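Local coordinates for GDSL-like protein (Roseburia intestinalis L1-82, PDB 6HH9) that probably removes acetyl groups from xylan as an SGNH-family carbohydrate esterase, and here holds mannose units in a cleft between its two domains, at residues R294-L299 with W326-E331; V137-N142 with L164-M169; E305-G310 with K345-L350; V143-G148 with E186-D191. All coordinates share one frame; numbering follows the deposited sequence.

Contact 1: R294-L299 with W326-E331. With BMA (beta-D-mannopyranose), chain E; BMA (beta-D-mannopyranose), chain B.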
loop_
_atom_site.group_PDB
_atom_site.type_symbol
_atom_site.label_atom_id
_atom_site.label_comp_id
_atom_site.label_asym_id
_atom_site.label_seq_id
_atom_site.Cartn_x
_atom_site.Cartn_y
_atom_site.Cartn_z
ATOM N N ARG A 294 -3.454 16.047 -1.174
ATOM C CA ARG A 294 -2.145 16.421 -0.621
ATOM C C ARG A 294 -2.309 17.133 0.728
ATOM O O ARG A 294 -3.088 18.081 0.872
ATOM C CB ARG A 294 -1.411 17.384 -1.558
ATOM C CG ARG A 294 -0.067 17.865 -1.028
ATOM C CD ARG A 294 0.778 18.471 -2.137
ATOM N NE ARG A 294 0.119 19.645 -2.678
ATOM C CZ ARG A 294 0.363 20.201 -3.861
ATOM N NH1 ARG A 294 1.309 19.726 -4.661
ATOM N NH2 ARG A 294 -0.373 21.233 -4.246
ATOM N N LYS A 295 -1.559 16.646 1.715
ATOM C CA LYS A 295 -1.210 17.422 2.889
ATOM C C LYS A 295 0.187 17.979 2.633
ATOM O O LYS A 295 1.130 17.201 2.413
ATOM C CB LYS A 295 -1.338 16.570 4.159
ATOM C CG LYS A 295 -2.773 16.432 4.656
ATOM C CD LYS A 295 -2.965 15.608 5.910
ATOM C CE LYS A 295 -4.370 15.774 6.457
ATOM N NZ LYS A 295 -4.771 14.665 7.355
ATOM N N SER A 296 0.283 19.315 2.589
ATOM C CA SER A 296 1.522 20.024 2.222
ATOM C C SER A 296 2.406 20.275 3.452
ATOM O O SER A 296 1.897 20.766 4.472
ATOM C CB SER A 296 1.174 21.318 1.541
ATOM O OG SER A 296 2.342 21.985 1.093
ATOM N N VAL A 297 3.706 19.947 3.352
ATOM C CA VAL A 297 4.753 20.429 4.329
ATOM C C VAL A 297 4.990 21.930 4.152
ATOM O O VAL A 297 5.462 22.554 5.110
ATOM C CB VAL A 297 6.135 19.739 4.278
ATOM C CG1 VAL A 297 6.228 18.584 5.250
ATOM C CG2 VAL A 297 6.593 19.330 2.895
ATOM N N LYS A 298 4.730 22.473 2.945
ATOM C CA LYS A 298 4.814 23.925 2.697
ATOM C C LYS A 298 3.506 24.598 3.113
ATOM O O LYS A 298 2.494 24.419 2.465
ATOM C CB LYS A 298 5.076 24.241 1.226
ATOM C CG LYS A 298 6.542 24.287 0.823
ATOM C CD LYS A 298 6.725 23.796 -0.579
ATOM C CE LYS A 298 6.465 22.305 -0.695
ATOM N NZ LYS A 298 5.612 21.961 -1.859
ATOM N N LEU A 299 3.565 25.374 4.198
ATOM C CA LEU A 299 2.419 26.079 4.771
ATOM C C LEU A 299 2.479 27.560 4.405
ATOM O O LEU A 299 3.536 28.066 4.042
ATOM C CB LEU A 299 2.454 25.900 6.293
ATOM C CG LEU A 299 2.458 24.454 6.786
ATOM C CD1 LEU A 299 2.518 24.405 8.313
ATOM C CD2 LEU A 299 1.247 23.699 6.250
ATOM N N TRP A 326 7.910 15.832 7.952
ATOM C CA TRP A 326 8.855 14.919 7.291
ATOM C C TRP A 326 8.808 15.092 5.768
ATOM O O TRP A 326 9.755 14.747 5.071
ATOM C CB TRP A 326 8.576 13.460 7.694
ATOM C CG TRP A 326 7.161 13.008 7.492
ATOM C CD1 TRP A 326 6.192 12.913 8.448
ATOM C CD2 TRP A 326 6.551 12.564 6.265
ATOM N NE1 TRP A 326 5.025 12.450 7.898
ATOM C CE2 TRP A 326 5.216 12.226 6.563
ATOM C CE3 TRP A 326 7.001 12.403 4.953
ATOM C CZ2 TRP A 326 4.335 11.736 5.601
ATOM C CZ3 TRP A 326 6.132 11.925 3.999
ATOM C CH2 TRP A 326 4.812 11.608 4.318
ATOM N N GLY A 327 7.672 15.583 5.269
ATOM C CA GLY A 327 7.408 15.726 3.830
ATOM C C GLY A 327 5.914 15.736 3.549
ATOM O O GLY A 327 5.102 15.653 4.472
ATOM N N ASP A 328 5.569 15.849 2.266
ATOM C CA ASP A 328 4.205 15.835 1.787
ATOM C C ASP A 328 3.612 14.433 1.972
ATOM O O ASP A 328 4.317 13.425 1.867
ATOM C CB ASP A 328 4.133 16.232 0.315
ATOM C CG ASP A 328 4.424 17.695 0.027
ATOM O OD1 ASP A 328 4.273 18.524 0.945
ATOM O OD2 ASP A 328 4.787 17.993 -1.134
ATOM N N LYS A 329 2.315 14.386 2.288
ATOM C CA LYS A 329 1.609 13.142 2.486
ATOM C C LYS A 329 0.487 13.040 1.457
ATOM O O LYS A 329 -0.258 13.999 1.228
ATOM C CB LYS A 329 1.012 13.054 3.887
ATOM C CG LYS A 329 0.128 11.834 4.113
ATOM C CD LYS A 329 -0.389 11.712 5.519
ATOM C CE LYS A 329 -0.767 10.292 5.888
ATOM N NZ LYS A 329 -1.749 10.288 6.995
ATOM N N LEU A 330 0.352 11.855 0.870
ATOM C CA LEU A 330 -0.795 11.521 0.061
ATOM C C LEU A 330 -1.880 10.973 0.987
ATOM O O LEU A 330 -1.950 9.779 1.258
ATOM C CB LEU A 330 -0.360 10.497 -0.984
ATOM C CG LEU A 330 -1.436 10.067 -1.973
ATOM C CD1 LEU A 330 -1.922 11.245 -2.805
ATOM C CD2 LEU A 330 -0.905 8.947 -2.854
ATOM N N GLU A 331 -2.706 11.875 1.504
ATOM C CA GLU A 331 -3.724 11.488 2.472
ATOM C C GLU A 331 -4.862 10.750 1.746
ATOM O O GLU A 331 -5.111 10.974 0.583
ATOM C CB GLU A 331 -4.234 12.719 3.224
ATOM C CG GLU A 331 -5.131 12.387 4.402
ATOM C CD GLU A 331 -4.481 11.538 5.475
ATOM O OE1 GLU A 331 -3.931 12.109 6.446
ATOM O OE2 GLU A 331 -4.515 10.307 5.333
HETATM C C1 BMA E . 7.301 8.496 5.538
HETATM C C2 BMA E . 6.207 7.410 5.665
HETATM C C3 BMA E . 5.160 7.793 6.703
HETATM C C4 BMA E . 5.841 8.256 8.000
HETATM C C5 BMA E . 6.981 9.268 7.736
HETATM C C6 BMA E . 7.755 9.649 8.997
HETATM O O2 BMA E . 6.722 6.101 5.993
HETATM O O3 BMA E . 4.314 6.651 6.904
HETATM O O4 BMA E . 4.891 8.859 8.901
HETATM O O5 BMA E . 7.937 8.792 6.785
HETATM O O6 BMA E . 8.800 8.706 9.203
HETATM C C1 BMA B . 11.175 9.949 2.251
HETATM C C2 BMA B . 11.237 10.285 3.741
HETATM C C3 BMA B . 10.430 9.245 4.526
HETATM C C4 BMA B . 8.992 9.226 4.010
HETATM C C5 BMA B . 8.997 9.035 2.499
HETATM C C6 BMA B . 7.601 9.082 1.892
HETATM O O2 BMA B . 10.692 11.594 3.949
HETATM O O3 BMA B . 10.501 9.463 5.951
HETATM O O4 BMA B . 8.280 8.113 4.559
HETATM O O5 BMA B . 9.808 10.022 1.844
HETATM O O6 BMA B . 7.711 8.493 0.595
#
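Lys295 and Glu331 meet in a salt bridge, NZ to OE1 2.8 Å, in which the lysine comes to the anti side of the carboxylate oxygen. Lys329 NZ reaches the same OE1 at 2.9 Å from the opposite face of the carboxylate plane, so one oxygen is gripped by two ammonium groups, an environment likely to keep Glu331 ionised. Glu331 CG stands anti to the backbone N (chi1 -171°) and the chain then bends at chi2, which carries the carboxylate back between the lysines. At the other end Asp328 OD1 accepts from Val297 N at 2.9 Å, nearly along its C-O axis, and so ties down the chain just beyond the strand. Between these ends Lys295 and Lys329 form an antiparallel hydrogen-bonded pair, Lys295 N to Lys329 O 3.0 Å. Val297 packs its CG1 against Gly327 O at 3.2 Å. Next to Gly327 in the chain, Trp326 lays one ring face under the chain E mannose, whose C5 sits 3.5 Å above the ring centre in a CH-pi arrangement. With an alanine in place of Trp326, that sugar would probably lose its aromatic platform and Glu324 its indole N-H partner. The contact closes the end of strand pair 288-295 and 329-336, with strand 361-370 on the other side of strand 288-295; Arg294 NH2 is hydrogen-bonded to Pro360 O, and its guanidinium makes a cation-pi contact with Phe267.

Contact 2: V137-N142 with L164-M169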
loop_
_atom_site.group_PDB
_atom_site.type_symbol
_atom_site.label_atom_id
_atom_site.label_comp_id
_atom_site.label_asym_id
_atom_site.label_seq_id
_atom_site.Cartn_x
_atom_site.Cartn_y
_atom_site.Cartn_z
ATOM N N VAL A 137 1.914 -15.168 -3.215
ATOM C CA VAL A 137 1.822 -14.016 -2.322
ATOM C C VAL A 137 2.577 -14.323 -1.024
ATOM O O VAL A 137 2.309 -15.348 -0.381
ATOM C CB VAL A 137 0.358 -13.674 -2.015
ATOM C CG1 VAL A 137 0.253 -12.548 -0.998
ATOM C CG2 VAL A 137 -0.421 -13.347 -3.282
ATOM N N LEU A 138 3.517 -13.441 -0.656
ATOM C CA LEU A 138 4.166 -13.470 0.648
ATOM C C LEU A 138 3.805 -12.174 1.375
ATOM O O LEU A 138 3.945 -11.102 0.812
ATOM C CB LEU A 138 5.676 -13.602 0.446
ATOM C CG LEU A 138 6.562 -13.446 1.679
ATOM C CD1 LEU A 138 6.347 -14.557 2.680
ATOM C CD2 LEU A 138 8.021 -13.414 1.279
ATOM N N LEU A 139 3.311 -12.291 2.610
ATOM C CA LEU A 139 3.040 -11.133 3.456
ATOM C C LEU A 139 4.302 -10.825 4.261
ATOM O O LEU A 139 4.934 -11.745 4.815
ATOM C CB LEU A 139 1.853 -11.437 4.372
ATOM C CG LEU A 139 0.592 -11.890 3.645
ATOM C CD1 LEU A 139 -0.602 -11.899 4.583
ATOM C CD2 LEU A 139 0.300 -11.009 2.442
ATOM N N VAL A 140 4.671 -9.540 4.296
ATOM C CA VAL A 140 5.797 -9.073 5.071
ATOM C C VAL A 140 5.317 -8.041 6.093
ATOM O O VAL A 140 4.655 -7.065 5.750
ATOM C CB VAL A 140 6.884 -8.521 4.146
ATOM C CG1 VAL A 140 7.992 -7.826 4.919
ATOM C CG2 VAL A 140 7.447 -9.640 3.284
ATOM N N HIS A 141 5.655 -8.288 7.357
ATOM C CA HIS A 141 5.284 -7.418 8.458
ATOM C C HIS A 141 6.519 -6.699 8.994
ATOM O O HIS A 141 7.306 -7.269 9.726
ATOM C CB HIS A 141 4.618 -8.206 9.592
ATOM C CG HIS A 141 3.530 -9.119 9.149
ATOM N ND1 HIS A 141 2.350 -8.641 8.617
ATOM C CD2 HIS A 141 3.423 -10.470 9.204
ATOM C CE1 HIS A 141 1.565 -9.668 8.326
ATOM N NE2 HIS A 141 2.196 -10.807 8.686
ATOM N N ASN A 142 6.666 -5.417 8.651
ATOM C CA ASN A 142 7.680 -4.606 9.287
ATOM C C ASN A 142 7.196 -4.268 10.712
ATOM O O ASN A 142 6.120 -4.706 11.152
ATOM C CB ASN A 142 8.060 -3.418 8.405
ATOM C CG ASN A 142 9.087 -3.767 7.342
ATOM O OD1 ASN A 142 10.201 -4.211 7.650
ATOM N ND2 ASN A 142 8.734 -3.544 6.082
ATOM N N LEU A 164 -1.679 -17.810 3.605
ATOM C CA LEU A 164 -0.594 -17.136 2.953
ATOM C C LEU A 164 0.643 -17.251 3.833
ATOM O O LEU A 164 0.554 -17.181 5.050
ATOM C CB LEU A 164 -0.989 -15.680 2.701
ATOM C CG LEU A 164 -2.177 -15.469 1.763
ATOM C CD1 LEU A 164 -2.452 -13.985 1.556
ATOM C CD2 LEU A 164 -1.952 -16.145 0.420
ATOM N N PRO A 165 1.843 -17.448 3.255
ATOM C CA PRO A 165 3.075 -17.320 4.018
ATOM C C PRO A 165 3.199 -15.874 4.506
ATOM O O PRO A 165 2.772 -14.975 3.814
ATOM C CB PRO A 165 4.199 -17.623 3.016
ATOM C CG PRO A 165 3.520 -18.267 1.845
ATOM C CD PRO A 165 2.093 -17.758 1.841
ATOM N N ALA A 166 3.796 -15.671 5.676
ATOM C CA ALA A 166 3.983 -14.331 6.222
ATOM C C ALA A 166 5.242 -14.324 7.083
ATOM O O ALA A 166 5.372 -15.151 7.953
ATOM C CB ALA A 166 2.778 -13.911 7.019
ATOM N N VAL A 167 6.152 -13.387 6.818
ATOM C CA VAL A 167 7.301 -13.202 7.654
ATOM C C VAL A 167 7.179 -11.835 8.338
ATOM O O VAL A 167 6.550 -10.911 7.805
ATOM C CB VAL A 167 8.623 -13.376 6.874
ATOM C CG1 VAL A 167 8.683 -14.730 6.170
ATOM C CG2 VAL A 167 8.882 -12.252 5.888
ATOM N N SER A 168 7.795 -11.738 9.529
ATOM C CA SER A 168 7.699 -10.592 10.425
ATOM C C SER A 168 9.079 -10.199 10.959
ATOM O O SER A 168 9.870 -11.041 11.383
ATOM C CB SER A 168 6.758 -10.904 11.546
ATOM O OG SER A 168 6.765 -9.865 12.503
ATOM N N MET A 169 9.339 -8.893 10.952
ATOM C CA MET A 169 10.488 -8.314 11.590
ATOM C C MET A 169 10.176 -8.048 13.066
ATOM O O MET A 169 11.091 -7.788 13.861
ATOM C CB MET A 169 10.890 -7.001 10.912
ATOM C CG MET A 169 11.116 -7.149 9.411
ATOM S SD MET A 169 12.180 -8.523 8.944
ATOM C CE MET A 169 11.043 -9.256 7.771
#
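Leu139 and His141 each use both backbone polar groups toward the 164-169 segment, in the alternating pattern of parallel strands. Leu139 N gives to Pro165 O at 3.0 Å and Leu139 O accepts from Val167 N; one step on, His141 N gives to Val167 O at 2.8 Å and His141 O accepts from Met169 N. Alpha hydrogens add weaker contacts, among them Ala166 CA to Leu139 O at 3.1 Å. These are the two strands of a beta-alpha-beta unit, linked through helix 152-162, in the central sheet of the SGNH-hydrolase domain. Apolar packing differs on the two faces. Under helix 196-214, Leu138 CD1 rests on Pro165 CB at 3.8 Å, and Val140 and Val167 lie side by side, CG2 to CG2 4.0 Å. Toward helix 115-129, Leu164 CD1 fits against Val137 CG1 and both methyls of Leu139, while Leu139 CB meets Ala166 CB at 3.7 Å. Among the polar side chains, His141 has CG anti to its carbonyl carbon (chi1 -49°), which carries the imidazole back along the strand until NE2 lies 3.6 Å from Ala166 CB; Ser168 CB stands at the ring edge, and ND1 is bonded to Ser108. Asn142 OD1 lies alongside Met169 CG, its ND2 held by Glu106.

Contact 3: E305-G310 with K345-L350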
loop_
_atom_site.group_PDB
_atom_site.type_symbol
_atom_site.label_atom_id
_atom_site.label_comp_id
_atom_site.label_asym_id
_atom_site.label_seq_id
_atom_site.Cartn_x
_atom_site.Cartn_y
_atom_site.Cartn_z
ATOM N N GLU A 305 -13.760 21.207 1.929
ATOM C CA GLU A 305 -14.662 20.221 2.510
ATOM C C GLU A 305 -15.210 19.346 1.388
ATOM O O GLU A 305 -15.282 19.793 0.238
ATOM C CB GLU A 305 -15.806 20.879 3.274
ATOM C CG GLU A 305 -16.756 21.631 2.362
ATOM C CD GLU A 305 -17.846 22.410 3.073
ATOM O OE1 GLU A 305 -17.799 22.486 4.331
ATOM O OE2 GLU A 305 -18.716 22.951 2.355
ATOM N N ILE A 306 -15.584 18.114 1.748
ATOM C CA ILE A 306 -16.168 17.124 0.820
ATOM C C ILE A 306 -17.580 16.776 1.312
ATOM O O ILE A 306 -17.785 16.531 2.495
ATOM C CB ILE A 306 -15.268 15.874 0.647
ATOM C CG1 ILE A 306 -15.845 14.895 -0.373
ATOM C CG2 ILE A 306 -14.985 15.175 1.968
ATOM C CD1 ILE A 306 -14.937 13.721 -0.695
ATOM N N ILE A 307 -18.544 16.802 0.381
ATOM C CA ILE A 307 -19.970 16.566 0.652
ATOM C C ILE A 307 -20.429 15.328 -0.143
ATOM O O ILE A 307 -20.167 15.186 -1.348
ATOM C CB ILE A 307 -20.775 17.837 0.297
ATOM C CG1 ILE A 307 -20.303 19.051 1.101
ATOM C CG2 ILE A 307 -22.263 17.635 0.491
ATOM C CD1 ILE A 307 -20.305 20.341 0.325
ATOM N N VAL A 308 -21.126 14.422 0.540
ATOM C CA VAL A 308 -21.638 13.214 -0.091
ATOM C C VAL A 308 -23.176 13.269 -0.096
ATOM O O VAL A 308 -23.795 13.319 0.964
ATOM C CB VAL A 308 -21.126 11.970 0.651
ATOM C CG1 VAL A 308 -21.805 10.709 0.144
ATOM C CG2 VAL A 308 -19.613 11.853 0.569
ATOM N N ASP A 309 -23.769 13.269 -1.296
ATOM C CA ASP A 309 -25.238 13.225 -1.507
ATOM C C ASP A 309 -25.891 14.508 -0.970
ATOM O O ASP A 309 -26.977 14.481 -0.418
ATOM C CB ASP A 309 -25.841 11.946 -0.906
ATOM C CG ASP A 309 -25.317 10.680 -1.566
ATOM O OD1 ASP A 309 -25.045 10.721 -2.798
ATOM O OD2 ASP A 309 -25.166 9.671 -0.855
ATOM N N GLY A 310 -25.208 15.639 -1.144
ATOM C CA GLY A 310 -25.765 16.956 -0.847
ATOM C C GLY A 310 -25.885 17.235 0.644
ATOM O O GLY A 310 -26.421 18.263 1.016
ATOM N N LYS A 345 -23.354 11.222 -5.254
ATOM C CA LYS A 345 -22.847 12.528 -5.699
ATOM C C LYS A 345 -21.750 12.968 -4.714
ATOM O O LYS A 345 -21.980 12.945 -3.511
ATOM C CB LYS A 345 -24.001 13.526 -5.809
ATOM C CG LYS A 345 -23.608 14.996 -5.918
ATOM C CD LYS A 345 -24.819 15.921 -5.976
ATOM C CE LYS A 345 -24.621 17.267 -5.303
ATOM N NZ LYS A 345 -25.895 17.776 -4.727
ATOM N N VAL A 346 -20.559 13.322 -5.223
ATOM C CA VAL A 346 -19.459 13.799 -4.356
ATOM C C VAL A 346 -19.053 15.209 -4.799
ATOM O O VAL A 346 -18.828 15.447 -5.959
ATOM C CB VAL A 346 -18.259 12.832 -4.357
ATOM C CG1 VAL A 346 -17.092 13.382 -3.553
ATOM C CG2 VAL A 346 -18.649 11.464 -3.836
ATOM N N GLU A 347 -18.989 16.147 -3.856
ATOM C CA GLU A 347 -18.530 17.502 -4.145
ATOM C C GLU A 347 -17.348 17.833 -3.233
ATOM O O GLU A 347 -17.348 17.453 -2.058
ATOM C CB GLU A 347 -19.652 18.530 -3.958
ATOM C CG GLU A 347 -19.362 19.866 -4.652
ATOM C CD GLU A 347 -20.236 21.039 -4.223
ATOM O OE1 GLU A 347 -21.255 20.793 -3.535
ATOM O OE2 GLU A 347 -19.889 22.202 -4.571
ATOM N N VAL A 348 -16.358 18.530 -3.798
ATOM C CA VAL A 348 -15.236 19.070 -3.069
ATOM C C VAL A 348 -15.160 20.578 -3.346
ATOM O O VAL A 348 -15.090 20.994 -4.486
ATOM C CB VAL A 348 -13.926 18.360 -3.453
ATOM C CG1 VAL A 348 -12.759 18.834 -2.609
ATOM C CG2 VAL A 348 -14.047 16.850 -3.359
ATOM N N ARG A 349 -15.188 21.394 -2.284
ATOM C CA ARG A 349 -15.049 22.837 -2.435
ATOM C C ARG A 349 -14.065 23.407 -1.405
ATOM O O ARG A 349 -13.937 22.927 -0.275
ATOM C CB ARG A 349 -16.411 23.543 -2.414
ATOM C CG ARG A 349 -17.317 23.256 -1.227
ATOM C CD ARG A 349 -18.664 23.954 -1.431
ATOM N NE ARG A 349 -18.577 25.418 -1.350
ATOM C CZ ARG A 349 -18.777 26.277 -2.357
ATOM N NH1 ARG A 349 -19.102 25.838 -3.563
ATOM N NH2 ARG A 349 -18.664 27.582 -2.147
ATOM N N LEU A 350 -13.341 24.433 -1.855
ATOM C CA LEU A 350 -12.396 25.152 -1.026
ATOM C C LEU A 350 -13.200 26.047 -0.089
ATOM O O LEU A 350 -14.055 26.762 -0.545
ATOM C CB LEU A 350 -11.447 25.958 -1.924
ATOM C CG LEU A 350 -10.111 25.289 -2.252
ATOM C CD1 LEU A 350 -10.265 23.827 -2.613
ATOM C CD2 LEU A 350 -9.403 26.026 -3.365
HETATM O O HOH W 1 -22.749 15.988 -2.634
#
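Glu305 and Arg349 both carry CG between the backbone N and the carbonyl carbon (chi1 67° and 54°), and their side chains therefore run side by side across an antiparallel hydrogen-bonded pair. Glu305 OE2 lies against Arg349 CG at 3.9 Å but stays 4.5 Å from Arg349 NE, too far for a salt bridge, with carboxylate and guanidinium planes 59° apart. The strands are neighbours in an antiparallel sheet of the C-terminal beta domain, strand 342-352 running between strands 279-286 and 303-308. A lysine in place of Glu305 would set two cations side by side, and Arg349 would probably be pushed off its present course. Further along the same face, Ile307 lies beside Glu347, whose OE2 approaches the Arg349 guanidinium in plane at its edge, a long salt bridge. The opposite face is apolar: Ile306 has CG1 anti to the backbone N, and CD1 crosses Val346 CG1 at 3.6 Å while CG1 meets Val348 CG2. This layer faces a second sheet, with Ile306 on Ile335 and Val346 on Val366, as in a beta sandwich. Backbone bonds pair Ile307 with Glu347 in both directions. At the strand end, a water accepts from Gly310 N and donates to Lys345 O, and Asp309 OD2 is hydrogen-bonded to His344 ND1. Asp309 N gives to Lys345 O at 2.9 Å, and Asp309 OD1 accepts from Lys345 N at 3.0 Å.

Contact 4: V143-G148 with E186-D191. With BMA (beta-D-mannopyranose), chain C.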
loop_
_atom_site.group_PDB
_atom_site.type_symbol
_atom_site.label_atom_id
_atom_site.label_comp_id
_atom_site.label_asym_id
_atom_site.label_seq_id
_atom_site.Cartn_x
_atom_site.Cartn_y
_atom_site.Cartn_z
ATOM N N VAL A 143 8.025 -3.525 11.451
ATOM C CA VAL A 143 7.761 -3.164 12.827
ATOM C C VAL A 143 8.331 -1.766 13.094
ATOM O O VAL A 143 9.347 -1.379 12.504
ATOM C CB VAL A 143 8.354 -4.221 13.779
ATOM C CG1 VAL A 143 9.862 -4.353 13.632
ATOM C CG2 VAL A 143 7.971 -3.945 15.218
ATOM N N PHE A 144 7.649 -1.033 13.979
ATOM C CA PHE A 144 8.131 0.223 14.550
ATOM C C PHE A 144 9.171 -0.092 15.634
ATOM O O PHE A 144 8.846 -0.742 16.619
ATOM C CB PHE A 144 6.971 1.007 15.172
ATOM C CG PHE A 144 6.140 1.796 14.200
ATOM C CD1 PHE A 144 6.492 3.090 13.856
ATOM C CD2 PHE A 144 5.001 1.244 13.637
ATOM C CE1 PHE A 144 5.731 3.810 12.952
ATOM C CE2 PHE A 144 4.231 1.966 12.741
ATOM C CZ PHE A 144 4.597 3.246 12.401
ATOM N N TYR A 145 10.407 0.386 15.459
ATOM C CA TYR A 145 11.530 0.030 16.348
ATOM C C TYR A 145 11.547 0.912 17.615
ATOM O O TYR A 145 12.275 0.602 18.581
ATOM C CB TYR A 145 12.826 0.096 15.542
ATOM C CG TYR A 145 12.927 -0.997 14.512
ATOM C CD1 TYR A 145 13.041 -2.317 14.908
ATOM C CD2 TYR A 145 12.873 -0.728 13.155
ATOM C CE1 TYR A 145 13.109 -3.350 13.992
ATOM C CE2 TYR A 145 12.954 -1.748 12.221
ATOM C CZ TYR A 145 13.067 -3.064 12.643
ATOM O OH TYR A 145 13.114 -4.098 11.758
ATOM N N ASN A 146 10.751 1.997 17.624
ATOM C CA ASN A 146 10.578 2.849 18.817
ATOM C C ASN A 146 9.792 2.106 19.903
ATOM O O ASN A 146 10.127 2.242 21.061
ATOM C CB ASN A 146 9.932 4.208 18.513
ATOM C CG ASN A 146 8.645 4.135 17.718
ATOM O OD1 ASN A 146 8.630 3.635 16.601
ATOM N ND2 ASN A 146 7.563 4.657 18.267
ATOM N N ASN A 147 8.764 1.329 19.523
ATOM C CA ASN A 147 7.823 0.739 20.493
ATOM C C ASN A 147 7.500 -0.752 20.210
ATOM O O ASN A 147 6.847 -1.387 21.016
ATOM C CB ASN A 147 6.557 1.596 20.595
ATOM C CG ASN A 147 5.792 1.729 19.296
ATOM O OD1 ASN A 147 6.081 1.041 18.323
ATOM N ND2 ASN A 147 4.776 2.576 19.286
ATOM N N GLY A 148 7.963 -1.319 19.089
ATOM C CA GLY A 148 7.701 -2.710 18.713
ATOM C C GLY A 148 6.333 -2.938 18.081
ATOM O O GLY A 148 5.893 -4.098 17.958
ATOM N N GLU A 186 22.093 1.692 14.281
ATOM C CA GLU A 186 22.854 0.818 13.391
ATOM C C GLU A 186 22.011 0.466 12.151
ATOM O O GLU A 186 22.558 0.372 11.048
ATOM C CB GLU A 186 23.303 -0.431 14.148
ATOM C CG GLU A 186 24.262 -0.129 15.290
ATOM C CD GLU A 186 24.853 -1.364 15.945
ATOM O OE1 GLU A 186 24.101 -2.126 16.602
ATOM O OE2 GLU A 186 26.063 -1.576 15.772
ATOM N N ILE A 187 20.689 0.301 12.339
ATOM C CA ILE A 187 19.768 -0.225 11.309
ATOM C C ILE A 187 18.683 0.793 10.882
ATOM O O ILE A 187 18.130 0.649 9.810
ATOM C CB ILE A 187 19.152 -1.567 11.770
ATOM C CG1 ILE A 187 18.352 -1.432 13.071
ATOM C CG2 ILE A 187 20.236 -2.637 11.868
ATOM C CD1 ILE A 187 17.531 -2.663 13.442
ATOM N N THR A 188 18.360 1.814 11.680
ATOM C CA THR A 188 17.335 2.804 11.258
ATOM C C THR A 188 17.596 4.185 11.858
ATOM O O THR A 188 17.700 4.330 13.080
ATOM C CB THR A 188 15.922 2.349 11.633
ATOM O OG1 THR A 188 15.071 3.459 11.362
ATOM C CG2 THR A 188 15.793 1.908 13.077
ATOM N N PRO A 189 17.692 5.248 11.028
ATOM C CA PRO A 189 17.866 6.608 11.540
ATOM C C PRO A 189 16.677 7.214 12.313
ATOM O O PRO A 189 16.908 8.123 13.118
ATOM C CB PRO A 189 18.145 7.460 10.287
ATOM C CG PRO A 189 17.625 6.644 9.126
ATOM C CD PRO A 189 17.746 5.198 9.560
ATOM N N ASP A 190 15.456 6.707 12.081
ATOM C CA ASP A 190 14.211 7.318 12.584
ATOM C C ASP A 190 13.250 6.278 13.190
ATOM O O ASP A 190 12.106 6.615 13.490
ATOM C CB ASP A 190 13.498 8.032 11.440
ATOM C CG ASP A 190 13.119 7.057 10.339
ATOM O OD1 ASP A 190 13.429 5.851 10.511
ATOM O OD2 ASP A 190 12.520 7.494 9.332
ATOM N N ASP A 191 13.698 5.022 13.325
ATOM C CA ASP A 191 13.013 3.947 14.076
ATOM C C ASP A 191 11.855 3.329 13.279
ATOM O O ASP A 191 11.065 2.556 13.847
ATOM C CB ASP A 191 12.506 4.419 15.442
ATOM C CG ASP A 191 13.609 4.631 16.457
ATOM O OD1 ASP A 191 14.577 3.830 16.464
ATOM O OD2 ASP A 191 13.496 5.602 17.223
HETATM C C1 BMA C . 4.582 8.015 10.029
HETATM C C2 BMA C . 4.050 8.887 11.157
HETATM C C3 BMA C . 3.586 8.112 12.395
HETATM C C4 BMA C . 2.629 6.992 11.994
HETATM C C5 BMA C . 3.147 6.233 10.760
HETATM C C6 BMA C . 2.016 5.358 10.210
HETATM O O2 BMA C . 2.942 9.619 10.638
HETATM O O3 BMA C . 2.903 9.020 13.288
HETATM O O4 BMA C . 2.349 6.073 13.087
HETATM O O5 BMA C . 3.607 7.045 9.671
HETATM O O6 BMA C . 1.371 6.046 9.148
#
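Tyr145 and Asp191 bring two largely loop segments together through one backbone bond, Tyr145 N to Asp191 O at 2.8 Å. Asp191 takes a positive phi, 79°, at the end of a turn in which Thr188 OG1 accepts from Asp191 N at 2.9 Å, an ST motif; Thr188 OG1 is also hydrogen-bonded to His193 O. The loops lie beyond the C-terminal ends of the parallel strands of the SGNH-hydrolase domain, where the family places its active site. Asp190, within the turn, bonds His193 ND1 through OD2, consistent with the acid and histidine of a Ser-His-Asp triad completed by Ser41. Tyr145 has CG anti to its carbonyl carbon (chi1 -69°), which turns the ring back so that CD2 meets Thr188 CG2 obliquely at 3.9 Å. Val143 O sits over one face of this ring, displaced toward the rim. Asn146 presses its backbone N on Asp191 CB at 3.7 Å, and its amide plane is only 28° from the Asp191 carboxylate, whose OD1 is held by Asn184 and by a salt bridge to Arg185. Phe144 meets the chain C mannose with its ring edge: the sugar brings C5 there in plane, and its O4 lies 3.7 Å from Phe144 CZ.

Contact 2 is wholly buried and contact 1 lies at the surface, with contacts 3 and 4 in between. Contacts 2 and 4 belong to the SGNH-hydrolase domain and follow each other: strand 136-141 runs straight into loop 143-148, and Met169 CB packs on Tyr145 OH at 3.8 Å. Contacts 1 and 3 belong to the beta domain, where their strands alternate along the chain but sit in different sheets, the nearest atoms about 10 Å apart. Chemistry follows place: apolar packing on both faces in contact 2, one apolar and one largely charged face in contact 3, and a partly exposed salt-bridge network in contact 1. Contacts 1 and 4 each offer an aromatic ring to bound mannose, from different domains.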